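Local coordinates for protein succinylglutamate desuccinylase (Vibrio parahaemolyticus, PDB 2BCO) that probably hydrolyses N-succinylglutamate to succinate and glutamate with one zinc ion per subunit, the last step of arginine breakdown by the AST pathway, at residues Ile258-His270 with His316-Val330. Residues are numbered along the deposited sequence; the frame is centred on the assembly and turned at random.
Sequences IKYRVSRTIVRLH and HVAIGQRAALMVCEV
V317 O takes a hydrogen bond from NH1 of R268 at 3.0 Å. The donor stands above the carbonyl plane. The R268 chain is extended, with CG anti to the backbone N (chi1 -179°), and this carries the guanidinium along the loop; its NE holds H270 O and its NH2 bonds the backbone O of D271. A type II turn from A318 to Q321 follows. G320 N bonds R268 O, and Q321 O receives R268 N.

Antiparallel pairing then starts, with R322 opposite V267. The R322 side chain is about 11 Å from the zinc ion. A323 N bonds I266 O at 2.7 Å and A324 O accepts I266 N. A323 and A324 thus both face I266, a classic beta bulge. The A324 methyl meets I266 CB. L325 lies on the other face of the pair, its CD1 4.1 Å from V262 CG1.

M326, a selenomethionine, runs beside R264, pointing the same way, and its CG lies over one face of that guanidinium. R264 NE forms a salt bridge with E308. M326 O accepts R264 N and, weakly, S263 N: a second classic bulge, where strand 258-267 turns a corner.

V327 CG2 packs on Y260 CD1 at 3.9 Å. C328 exchanges two backbone bonds with R261. Its SG sits 3.6 Å above the centre of the R261 guanidinium. E329 OE1 and Y260 OH share a water, at 2.9 and 2.8 Å; Y260 OH also bonds H163. V330 CG2 comes in at the guanidinium edge, 3.4 Å from R261 CD, and V330 N bonds K259 O.

The pair belongs to the AstE/AspA barrel-sandwich hybrid domain. Strand 192-195 runs parallel along the other edge of the first half of 258-267. Strands 309-311 and 338-341 both pair antiparallel with 322-335; I310 and V311 touch A324, M326 and V327, while L339 meets K259 and Y341 meets R261 and V330.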
# COMPACT_ATOMS: atom_id res chain seq x y z
N ILE A 258 -13.31 -8.15 -6.20
CA ILE A 258 -12.90 -9.35 -6.92
C ILE A 258 -11.62 -9.89 -6.25
O ILE A 258 -10.73 -9.12 -5.90
CB ILE A 258 -12.64 -9.02 -8.40
CG1 ILE A 258 -13.93 -8.49 -9.03
CG2 ILE A 258 -12.14 -10.26 -9.15
CD1 ILE A 258 -13.72 -7.83 -10.37
N LYS A 259 -11.56 -11.21 -6.07
CA LYS A 259 -10.41 -11.83 -5.44
C LYS A 259 -9.58 -12.53 -6.53
O LYS A 259 -10.12 -13.31 -7.32
CB LYS A 259 -10.85 -12.87 -4.40
CG LYS A 259 -11.95 -12.42 -3.42
CD LYS A 259 -11.49 -11.28 -2.50
CE LYS A 259 -12.53 -10.97 -1.42
NZ LYS A 259 -13.86 -10.57 -1.98
N TYR A 260 -8.29 -12.24 -6.56
CA TYR A 260 -7.39 -12.83 -7.55
C TYR A 260 -6.32 -13.65 -6.84
O TYR A 260 -6.05 -13.43 -5.67
CB TYR A 260 -6.69 -11.75 -8.37
CG TYR A 260 -7.56 -11.06 -9.41
CD1 TYR A 260 -7.80 -11.64 -10.65
CD2 TYR A 260 -8.13 -9.82 -9.14
CE1 TYR A 260 -8.60 -11.01 -11.61
CE2 TYR A 260 -8.93 -9.18 -10.10
CZ TYR A 260 -9.16 -9.78 -11.32
OH TYR A 260 -9.94 -9.14 -12.26
N ARG A 261 -5.74 -14.61 -7.55
CA ARG A 261 -4.66 -15.43 -7.01
C ARG A 261 -3.61 -15.44 -8.11
O ARG A 261 -3.92 -15.14 -9.27
CB ARG A 261 -5.13 -16.87 -6.72
CG ARG A 261 -5.37 -17.75 -7.94
CD ARG A 261 -5.71 -19.19 -7.52
NE ARG A 261 -6.14 -20.04 -8.63
CZ ARG A 261 -5.33 -20.54 -9.56
NH1 ARG A 261 -4.03 -20.28 -9.53
NH2 ARG A 261 -5.83 -21.29 -10.53
N VAL A 262 -2.38 -15.78 -7.77
CA VAL A 262 -1.33 -15.81 -8.78
C VAL A 262 -1.31 -17.12 -9.59
O VAL A 262 -0.94 -18.17 -9.07
CB VAL A 262 0.05 -15.59 -8.13
CG1 VAL A 262 1.15 -15.66 -9.19
CG2 VAL A 262 0.06 -14.24 -7.42
N SER A 263 -1.73 -17.04 -10.85
CA SER A 263 -1.73 -18.22 -11.72
C SER A 263 -0.30 -18.70 -11.82
O SER A 263 0.00 -19.85 -11.54
CB SER A 263 -2.26 -17.87 -13.11
OG SER A 263 -3.58 -17.36 -13.04
N ARG A 264 0.59 -17.80 -12.24
CA ARG A 264 2.00 -18.11 -12.34
C ARG A 264 2.85 -16.84 -12.36
O ARG A 264 2.36 -15.75 -12.66
CB ARG A 264 2.28 -18.97 -13.58
CG ARG A 264 1.81 -18.42 -14.90
CD ARG A 264 1.59 -19.56 -15.88
NE ARG A 264 1.18 -19.08 -17.20
CZ ARG A 264 2.01 -18.52 -18.08
NH1 ARG A 264 3.29 -18.36 -17.78
NH2 ARG A 264 1.55 -18.11 -19.25
N THR A 265 4.12 -17.01 -12.02
CA THR A 265 5.05 -15.90 -11.98
C THR A 265 6.04 -16.02 -13.14
O THR A 265 6.63 -17.07 -13.36
CB THR A 265 5.81 -15.89 -10.62
OG1 THR A 265 6.66 -14.74 -10.54
CG2 THR A 265 6.64 -17.14 -10.46
N ILE A 266 6.20 -14.93 -13.90
CA ILE A 266 7.10 -14.90 -15.05
C ILE A 266 8.50 -14.42 -14.65
O ILE A 266 8.66 -13.34 -14.08
CB ILE A 266 6.56 -13.97 -16.16
CG1 ILE A 266 5.14 -14.38 -16.54
CG2 ILE A 266 7.48 -13.99 -17.37
CD1 ILE A 266 5.00 -15.81 -17.01
N VAL A 267 9.52 -15.22 -14.97
CA VAL A 267 10.90 -14.86 -14.65
C VAL A 267 11.77 -14.75 -15.91
O VAL A 267 11.78 -15.66 -16.74
CB VAL A 267 11.54 -15.92 -13.72
CG1 VAL A 267 12.92 -15.45 -13.29
CG2 VAL A 267 10.65 -16.16 -12.51
N ARG A 268 12.49 -13.64 -16.03
CA ARG A 268 13.37 -13.41 -17.19
C ARG A 268 14.59 -14.33 -17.15
O ARG A 268 15.42 -14.25 -16.24
CB ARG A 268 13.83 -11.95 -17.23
CG ARG A 268 14.73 -11.60 -18.41
CD ARG A 268 15.04 -10.11 -18.41
NE ARG A 268 15.80 -9.67 -19.58
CZ ARG A 268 15.99 -8.39 -19.91
NH1 ARG A 268 15.48 -7.43 -19.16
NH2 ARG A 268 16.69 -8.07 -20.99
N LEU A 269 14.69 -15.20 -18.15
CA LEU A 269 15.79 -16.15 -18.25
C LEU A 269 16.93 -15.70 -19.16
O LEU A 269 18.09 -15.98 -18.87
CB LEU A 269 15.26 -17.51 -18.74
CG LEU A 269 15.06 -18.62 -17.71
CD1 LEU A 269 16.41 -19.10 -17.21
CD2 LEU A 269 14.18 -18.12 -16.57
N HIS A 270 16.60 -15.02 -20.25
CA HIS A 270 17.62 -14.57 -21.19
C HIS A 270 17.64 -13.06 -21.39
O HIS A 270 16.75 -12.35 -20.95
CB HIS A 270 17.43 -15.26 -22.55
CG HIS A 270 17.26 -16.74 -22.45
ND1 HIS A 270 16.11 -17.33 -21.95
CD2 HIS A 270 18.09 -17.76 -22.79
CE1 HIS A 270 16.25 -18.64 -21.99
NE2 HIS A 270 17.43 -18.93 -22.49
N HIS A 316 12.24 -4.31 -18.25
CA HIS A 316 13.57 -3.84 -17.88
C HIS A 316 14.15 -4.62 -16.71
O HIS A 316 15.35 -4.53 -16.42
CB HIS A 316 13.52 -2.35 -17.54
CG HIS A 316 12.95 -1.51 -18.64
ND1 HIS A 316 11.66 -1.01 -18.60
CD2 HIS A 316 13.48 -1.09 -19.81
CE1 HIS A 316 11.43 -0.31 -19.70
NE2 HIS A 316 12.52 -0.35 -20.45
N VAL A 317 13.30 -5.40 -16.06
CA VAL A 317 13.69 -6.22 -14.93
C VAL A 317 14.97 -6.99 -15.23
O VAL A 317 15.08 -7.67 -16.24
CB VAL A 317 12.56 -7.20 -14.57
CG1 VAL A 317 13.09 -8.35 -13.74
CG2 VAL A 317 11.48 -6.47 -13.80
N ALA A 318 15.95 -6.88 -14.33
CA ALA A 318 17.22 -7.56 -14.51
C ALA A 318 17.03 -9.06 -14.66
O ALA A 318 15.99 -9.62 -14.30
CB ALA A 318 18.14 -7.27 -13.32
N ILE A 319 18.05 -9.72 -15.21
CA ILE A 319 18.03 -11.16 -15.42
C ILE A 319 17.77 -11.93 -14.12
O ILE A 319 18.30 -11.58 -13.07
CB ILE A 319 19.37 -11.63 -16.03
CG1 ILE A 319 19.30 -13.12 -16.38
CG2 ILE A 319 20.52 -11.34 -15.06
CD1 ILE A 319 18.46 -13.41 -17.59
N GLY A 320 16.95 -12.97 -14.20
CA GLY A 320 16.67 -13.77 -13.02
C GLY A 320 15.57 -13.27 -12.09
O GLY A 320 15.13 -14.02 -11.22
N GLN A 321 15.15 -12.02 -12.26
CA GLN A 321 14.08 -11.46 -11.43
C GLN A 321 12.74 -11.67 -12.14
O GLN A 321 12.70 -12.10 -13.29
CB GLN A 321 14.32 -9.96 -11.21
CG GLN A 321 15.60 -9.64 -10.46
CD GLN A 321 15.61 -10.20 -9.06
OE1 GLN A 321 14.80 -9.80 -8.21
NE2 GLN A 321 16.52 -11.14 -8.80
N ARG A 322 11.63 -11.37 -11.46
CA ARG A 322 10.33 -11.56 -12.10
C ARG A 322 9.96 -10.39 -12.98
O ARG A 322 10.15 -9.23 -12.61
CB ARG A 322 9.23 -11.80 -11.05
CG ARG A 322 8.61 -10.57 -10.42
CD ARG A 322 7.33 -10.99 -9.71
NE ARG A 322 6.68 -9.92 -8.97
CZ ARG A 322 6.26 -8.77 -9.50
NH1 ARG A 322 6.43 -8.53 -10.80
NH2 ARG A 322 5.66 -7.87 -8.74
N ALA A 323 9.44 -10.71 -14.17
CA ALA A 323 9.04 -9.70 -15.14
C ALA A 323 7.54 -9.45 -15.14
O ALA A 323 7.08 -8.42 -15.65
CB ALA A 323 9.49 -10.13 -16.52
N ALA A 324 6.77 -10.37 -14.58
CA ALA A 324 5.32 -10.21 -14.54
C ALA A 324 4.60 -11.25 -13.69
O ALA A 324 5.16 -12.27 -13.29
CB ALA A 324 4.76 -10.26 -15.97
N LEU A 325 3.34 -10.95 -13.41
CA LEU A 325 2.48 -11.81 -12.63
C LEU A 325 1.31 -12.16 -13.53
O LEU A 325 0.82 -11.31 -14.27
CB LEU A 325 1.97 -11.06 -11.40
CG LEU A 325 2.27 -11.59 -9.99
CD1 LEU A 325 3.51 -12.46 -9.97
CD2 LEU A 325 2.43 -10.40 -9.06
N MSE A 326 0.89 -13.41 -13.51
CA MSE A 326 -0.26 -13.84 -14.30
C MSE A 326 -1.26 -14.20 -13.21
O MSE A 326 -0.98 -15.04 -12.36
CB MSE A 326 0.07 -15.06 -15.16
CG MSE A 326 1.11 -14.82 -16.24
SE MSE A 326 0.52 -13.53 -17.54
CE MSE A 326 -0.37 -14.73 -18.77
N VAL A 327 -2.41 -13.55 -13.23
CA VAL A 327 -3.41 -13.80 -12.21
C VAL A 327 -4.75 -14.20 -12.79
O VAL A 327 -4.98 -14.07 -14.00
CB VAL A 327 -3.60 -12.55 -11.35
CG1 VAL A 327 -2.25 -12.11 -10.80
CG2 VAL A 327 -4.23 -11.44 -12.18
N CYS A 328 -5.64 -14.68 -11.93
CA CYS A 328 -6.97 -15.09 -12.33
C CYS A 328 -7.87 -15.08 -11.12
O CYS A 328 -7.41 -15.29 -9.99
CB CYS A 328 -6.93 -16.51 -12.93
SG CYS A 328 -6.31 -17.79 -11.80
N GLU A 329 -9.16 -14.82 -11.33
CA GLU A 329 -10.10 -14.80 -10.23
C GLU A 329 -10.02 -16.12 -9.48
O GLU A 329 -9.70 -17.17 -10.06
CB GLU A 329 -11.54 -14.60 -10.73
CG GLU A 329 -11.78 -13.28 -11.43
CD GLU A 329 -13.26 -12.93 -11.50
OE1 GLU A 329 -13.61 -11.95 -12.20
OE2 GLU A 329 -14.07 -13.62 -10.85
N VAL A 330 -10.30 -16.10 -8.19
CA VAL A 330 -10.26 -17.33 -7.45
C VAL A 330 -11.47 -17.55 -6.55
O VAL A 330 -12.10 -16.59 -6.09
CB VAL A 330 -8.97 -17.43 -6.63
CG1 VAL A 330 -8.98 -16.45 -5.48
CG2 VAL A 330 -8.80 -18.87 -6.15
O HOH W 1 -12.05 -10.05 -13.82